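Long-range contacts in HTH-type transcriptional regulator PrpR (Mycobacterium tuberculosis, PDB 6D2S), which regulates transcription of the genes for short-chain fatty acid catabolism through the glyoxylate and methylcitrate cycles, and is needed for use of cholesterol-derived propionate: residues 218-223 against 244-249; 186-191 against 260-265. One frame throughout, in Å; residues are numbered along the deposited sequence.

Contact 1. Residues 218-223 against 244-249. With CA (calcium ion), chain C.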
loop_
_atom_site.group_PDB
_atom_site.type_symbol
_atom_site.label_atom_id
_atom_site.label_comp_id
_atom_site.label_asym_id
_atom_site.label_seq_id
_atom_site.Cartn_x
_atom_site.Cartn_y
_atom_site.Cartn_z
ATOM N N HIS A 218 -4.552 2.119 17.759
ATOM C CA HIS A 218 -4.134 3.292 18.514
ATOM C C HIS A 218 -3.180 2.924 19.645
ATOM O O HIS A 218 -2.314 3.730 20.008
ATOM C CB HIS A 218 -5.353 4.032 19.062
ATOM C CG HIS A 218 -5.055 5.430 19.507
ATOM N ND1 HIS A 218 -4.651 5.733 20.789
ATOM C CD2 HIS A 218 -5.087 6.605 18.834
ATOM C CE1 HIS A 218 -4.454 7.035 20.889
ATOM N NE2 HIS A 218 -4.712 7.587 19.718
ATOM N N ASP A 219 -3.309 1.717 20.209
ATOM C CA ASP A 219 -2.382 1.288 21.254
ATOM C C ASP A 219 -0.927 1.388 20.811
ATOM O O ASP A 219 -0.033 1.469 21.658
ATOM C CB ASP A 219 -2.678 -0.157 21.679
ATOM C CG ASP A 219 -3.859 -0.275 22.642
ATOM O OD1 ASP A 219 -4.368 0.755 23.129
ATOM O OD2 ASP A 219 -4.274 -1.421 22.909
ATOM N N ALA A 220 -0.662 1.366 19.500
ATOM C CA ALA A 220 0.718 1.463 19.028
ATOM C C ALA A 220 1.393 2.743 19.500
ATOM O O ALA A 220 2.607 2.750 19.747
ATOM C CB ALA A 220 0.762 1.376 17.499
ATOM N N PHE A 221 0.638 3.836 19.623
ATOM C CA PHE A 221 1.238 5.104 20.026
ATOM C C PHE A 221 1.823 5.060 21.435
ATOM O O PHE A 221 2.581 5.963 21.806
ATOM C CB PHE A 221 0.209 6.233 19.939
ATOM C CG PHE A 221 -0.172 6.606 18.535
ATOM C CD1 PHE A 221 0.750 7.208 17.690
ATOM C CD2 PHE A 221 -1.456 6.374 18.067
ATOM C CE1 PHE A 221 0.404 7.554 16.393
ATOM C CE2 PHE A 221 -1.813 6.724 16.777
ATOM C CZ PHE A 221 -0.881 7.315 15.937
ATOM N N ALA A 222 1.485 4.045 22.233
ATOM C CA ALA A 222 2.032 3.957 23.585
ATOM C C ALA A 222 3.390 3.275 23.621
ATOM O O ALA A 222 4.107 3.400 24.618
ATOM C CB ALA A 222 1.065 3.209 24.504
ATOM N N GLN A 223 3.750 2.555 22.564
ATOM C CA GLN A 223 5.042 1.885 22.437
ATOM C C GLN A 223 5.580 2.179 21.043
ATOM O O GLN A 223 5.645 1.286 20.191
ATOM C CB GLN A 223 4.910 0.378 22.665
ATOM C CG GLN A 223 4.460 -0.016 24.062
ATOM C CD GLN A 223 4.261 -1.517 24.212
ATOM O OE1 GLN A 223 3.273 -2.073 23.730
ATOM N NE2 GLN A 223 5.199 -2.178 24.885
ATOM N N ALA A 244 -0.041 -4.085 15.021
ATOM C CA ALA A 244 -0.009 -2.660 14.725
ATOM C C ALA A 244 1.353 -2.077 15.078
ATOM O O ALA A 244 2.069 -2.584 15.944
ATOM C CB ALA A 244 -1.100 -1.889 15.492
ATOM N N LYS A 245 1.703 -0.992 14.392
ATOM C CA LYS A 245 2.908 -0.258 14.739
ATOM C C LYS A 245 2.753 1.177 14.265
ATOM O O LYS A 245 2.046 1.441 13.285
ATOM C CB LYS A 245 4.148 -0.898 14.103
ATOM C CG LYS A 245 5.462 -0.398 14.660
ATOM C CD LYS A 245 6.630 -1.230 14.157
ATOM C CE LYS A 245 7.147 -0.690 12.842
ATOM N NZ LYS A 245 8.443 -1.328 12.460
ATOM N N THR A 246 3.422 2.097 14.960
ATOM C CA THR A 246 3.537 3.449 14.434
ATOM C C THR A 246 4.472 3.442 13.233
ATOM O O THR A 246 5.334 2.569 13.091
ATOM C CB THR A 246 4.064 4.432 15.488
ATOM O OG1 THR A 246 5.345 4.002 15.959
ATOM C CG2 THR A 246 3.102 4.550 16.656
ATOM N N THR A 247 4.283 4.418 12.359
ATOM C CA THR A 247 5.147 4.618 11.207
ATOM C C THR A 247 6.106 5.756 11.523
ATOM O O THR A 247 5.683 6.810 12.011
ATOM C CB THR A 247 4.328 4.946 9.961
ATOM O OG1 THR A 247 3.791 6.271 10.085
ATOM C CG2 THR A 247 3.183 3.963 9.820
ATOM N N ALA A 248 7.388 5.538 11.265
ATOM C CA ALA A 248 8.364 6.601 11.454
ATOM C C ALA A 248 8.157 7.681 10.397
ATOM O O ALA A 248 7.954 7.379 9.217
ATOM C CB ALA A 248 9.783 6.041 11.380
ATOM N N ALA A 249 8.188 8.940 10.831
ATOM C CA ALA A 249 8.074 10.089 9.932
ATOM C C ALA A 249 9.442 10.320 9.306
ATOM O O ALA A 249 10.295 11.016 9.856
ATOM C CB ALA A 249 7.581 11.322 10.682
HETATM CA CA CA C . 7.895 6.137 7.271
HETATM O O HOH W 1 4.299 0.993 17.751
HETATM O O HOH W 2 7.099 3.836 7.176
HETATM O O HOH W 3 5.600 6.401 7.150
HETATM O O HOH W 4 8.231 8.527 6.300
#
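A short 3-10 turn, residues 219-222, packs here on strand 239-247 of the five-stranded antiparallel sheet, in the part of PrpR that carries the GAF-clan C-terminal family. Ala220 and Thr246 carry the contact. Ala220 CB points at the strand and rests on its backbone, 3.7 Å from Thr246 N. It also meets the methyl of Ala244, CB to CB 4.3 Å. Thr246 CG2 lies anti to its own carbonyl carbon, beside the backbone N. There it meets Ala220 O at 3.6 Å and the Phe221 ring at CD1, 3.7 Å away, approaching the ring obliquely. Thr246 OG1 turns elsewhere and bonds to Glu225 N. A water links the segments: it accepts from Thr246 N (3.1 Å) and lies 2.8 Å from Gln223 O, to which it can donate. Within 218-223, CD2 of Phe221 sits over one face of the His218 imidazole, offset toward its rim. Farther along, Ala248 O binds a calcium ion at 2.3 Å, with Asp250, Leu252 and three waters as further ligands. Ala220 and Phe221 also touch Ala262 of strand 261-268, while Lys245 and Thr247 touch helix 163-170.

Contact 2. Residues 186-191 against 260-265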
loop_
_atom_site.group_PDB
_atom_site.type_symbol
_atom_site.label_atom_id
_atom_site.label_comp_id
_atom_site.label_asym_id
_atom_site.label_seq_id
_atom_site.Cartn_x
_atom_site.Cartn_y
_atom_site.Cartn_z
ATOM N N VAL A 186 -6.210 -0.954 8.956
ATOM C CA VAL A 186 -6.615 0.221 9.721
ATOM C C VAL A 186 -5.430 1.166 9.837
ATOM O O VAL A 186 -4.334 0.756 10.235
ATOM C CB VAL A 186 -7.139 -0.147 11.124
ATOM C CG1 VAL A 186 -7.413 1.127 11.935
ATOM C CG2 VAL A 186 -8.396 -0.985 11.019
ATOM N N ARG A 187 -5.653 2.426 9.493
ATOM C CA ARG A 187 -4.680 3.486 9.698
ATOM C C ARG A 187 -5.338 4.604 10.491
ATOM O O ARG A 187 -6.493 4.958 10.237
ATOM C CB ARG A 187 -4.154 4.024 8.368
ATOM C CG ARG A 187 -3.152 5.147 8.536
ATOM C CD ARG A 187 -2.668 5.664 7.201
ATOM N NE ARG A 187 -3.767 6.036 6.317
ATOM C CZ ARG A 187 -4.528 7.113 6.486
ATOM N NH1 ARG A 187 -4.317 7.918 7.519
ATOM N NH2 ARG A 187 -5.500 7.382 5.628
ATOM N N THR A 188 -4.605 5.157 11.454
ATOM C CA THR A 188 -5.128 6.232 12.281
ATOM C C THR A 188 -4.006 7.202 12.608
ATOM O O THR A 188 -2.836 6.817 12.672
ATOM C CB THR A 188 -5.744 5.695 13.582
ATOM O OG1 THR A 188 -6.253 6.783 14.361
ATOM C CG2 THR A 188 -4.701 4.956 14.401
ATOM N N ASP A 189 -4.370 8.462 12.820
ATOM C CA ASP A 189 -3.442 9.435 13.367
ATOM C C ASP A 189 -3.689 9.564 14.868
ATOM O O ASP A 189 -4.563 8.905 15.440
ATOM C CB ASP A 189 -3.564 10.779 12.638
ATOM C CG ASP A 189 -4.929 11.430 12.807
ATOM O OD1 ASP A 189 -5.685 11.038 13.720
ATOM O OD2 ASP A 189 -5.244 12.343 12.013
ATOM N N LYS A 190 -2.900 10.421 15.520
ATOM C CA LYS A 190 -3.025 10.564 16.965
ATOM C C LYS A 190 -4.395 11.088 17.377
ATOM O O LYS A 190 -4.828 10.829 18.506
ATOM C CB LYS A 190 -1.919 11.478 17.503
ATOM C CG LYS A 190 -0.541 10.829 17.487
ATOM C CD LYS A 190 0.531 11.701 18.126
ATOM C CE LYS A 190 0.860 12.911 17.263
ATOM N NZ LYS A 190 2.228 13.442 17.538
ATOM N N ALA A 191 -5.095 11.791 16.489
ATOM C CA ALA A 191 -6.382 12.399 16.800
ATOM C C ALA A 191 -7.570 11.501 16.466
ATOM O O ALA A 191 -8.709 11.981 16.475
ATOM C CB ALA A 191 -6.524 13.734 16.066
ATOM N N ASN A 260 2.457 11.775 12.579
ATOM C CA ASN A 260 2.678 10.388 12.961
ATOM C C ASN A 260 1.399 9.576 12.825
ATOM O O ASN A 260 0.316 10.019 13.218
ATOM C CB ASN A 260 3.209 10.299 14.393
ATOM C CG ASN A 260 4.676 10.681 14.494
ATOM O OD1 ASN A 260 5.017 11.723 15.051
ATOM N ND2 ASN A 260 5.550 9.836 13.957
ATOM N N PHE A 261 1.533 8.384 12.259
ATOM C CA PHE A 261 0.418 7.475 12.066
ATOM C C PHE A 261 0.696 6.158 12.773
ATOM O O PHE A 261 1.846 5.791 13.036
ATOM C CB PHE A 261 0.162 7.205 10.571
ATOM C CG PHE A 261 -0.167 8.441 9.775
ATOM C CD1 PHE A 261 -1.481 8.865 9.634
ATOM C CD2 PHE A 261 0.836 9.178 9.166
ATOM C CE1 PHE A 261 -1.786 10.002 8.900
ATOM C CE2 PHE A 261 0.537 10.315 8.429
ATOM C CZ PHE A 261 -0.775 10.727 8.298
ATOM N N ALA A 262 -0.383 5.449 13.077
ATOM C CA ALA A 262 -0.324 4.046 13.445
ATOM C C ALA A 262 -1.082 3.264 12.389
ATOM O O ALA A 262 -2.125 3.712 11.903
ATOM C CB ALA A 262 -0.922 3.790 14.827
ATOM N N VAL A 263 -0.562 2.094 12.044
ATOM C CA VAL A 263 -1.156 1.246 11.022
ATOM C C VAL A 263 -1.233 -0.173 11.560
ATOM O O VAL A 263 -0.338 -0.623 12.281
ATOM C CB VAL A 263 -0.348 1.311 9.710
ATOM C CG1 VAL A 263 -0.708 0.155 8.795
ATOM C CG2 VAL A 263 -0.595 2.648 9.027
ATOM N N GLY A 264 -2.314 -0.868 11.233
ATOM C CA GLY A 264 -2.504 -2.209 11.745
ATOM C C GLY A 264 -3.234 -3.091 10.761
ATOM O O GLY A 264 -3.909 -2.617 9.839
ATOM N N LEU A 265 -3.078 -4.392 10.975
ATOM C CA LEU A 265 -3.793 -5.428 10.252
ATOM C C LEU A 265 -4.492 -6.326 11.255
ATOM O O LEU A 265 -3.910 -6.692 12.280
ATOM C CB LEU A 265 -2.845 -6.282 9.402
ATOM C CG LEU A 265 -2.164 -5.583 8.234
ATOM C CD1 LEU A 265 -1.141 -6.532 7.623
ATOM C CD2 LEU A 265 -3.217 -5.170 7.208
HETATM O O HOH W 5 -0.823 12.105 14.076
#
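Thr188 O accepts the backbone N-H of Ala262 at 2.8 Å, in a nearly straight bond. The same oxygen has Phe261 CA 3.4 Å away in a CA-H...O contact, and it lies at the edge of the Phe261 ring, near its plane. Thr188 N returns a bond to Ala262 O, so these two residues form a hydrogen-bonded antiparallel pair. Val186 and Gly264 form the next such pair. Gly264 N reaches Val186 O at 2.8 Å, and Val186 N gives the straighter bond to Gly264 O. Between them, Arg187 faces Val263 as a non-hydrogen-bonded pair.

The side chains divide over the two faces of the sheet. On one face, Arg187 runs out from the strand with CG anti to the backbone N (chi1 179°), and CG touches Val263 CG2 at 3.6 Å. The chain then bends at chi3 (53°). NH1 comes to the CD1-CE1 side of Phe261, 3.6 Å from CE1. The two side chains lie side by side and point the same way, but the guanidinium and ring planes are 84° apart. This is therefore not a parallel stack. On the other face, Thr188 CG2 meets Ala262 CB at 4.0 Å, and Val217 of helix 215-218 touches Val186, Thr188 and Ala262. Thr188 OG1 donates to a lone pair of Asp189 O, in the carbonyl plane, and has a weak second bond to Asn193 O. Asp189 turns its carboxylate to Asn193.

The chemistry differs between the two faces. Arg187 brings a polar group beside an aromatic ring on a partly exposed residue, whereas Val186, Thr188 and Ala262 are buried against Val217. Four backbone bonds satisfy the N and O atoms of the two hydrogen-bonded pairs.

In the fold
Contact 2 lies within the antiparallel sheet, and contact 1 packs a turn on it. Strand 261-268 is central, with strand 183-189 on one side and strand 239-247 on the other. Contact 2 is the larger, burying 452 Å² against 188 Å². It is mostly core, with Lys190 exposed at its margin. Contact 1 is smaller, but its Ala220, Ala244 and Thr246 are buried. Backbone hydrogen bonds dominate contact 2, while contact 1 relies on methyl and ring contacts and one water. The contacts meet directly: Thr247 N probably bonds to Phe261 O, and Lys245 N to Val263 O. Along the chain, contact 1 is nested inside the loop that contact 2 closes.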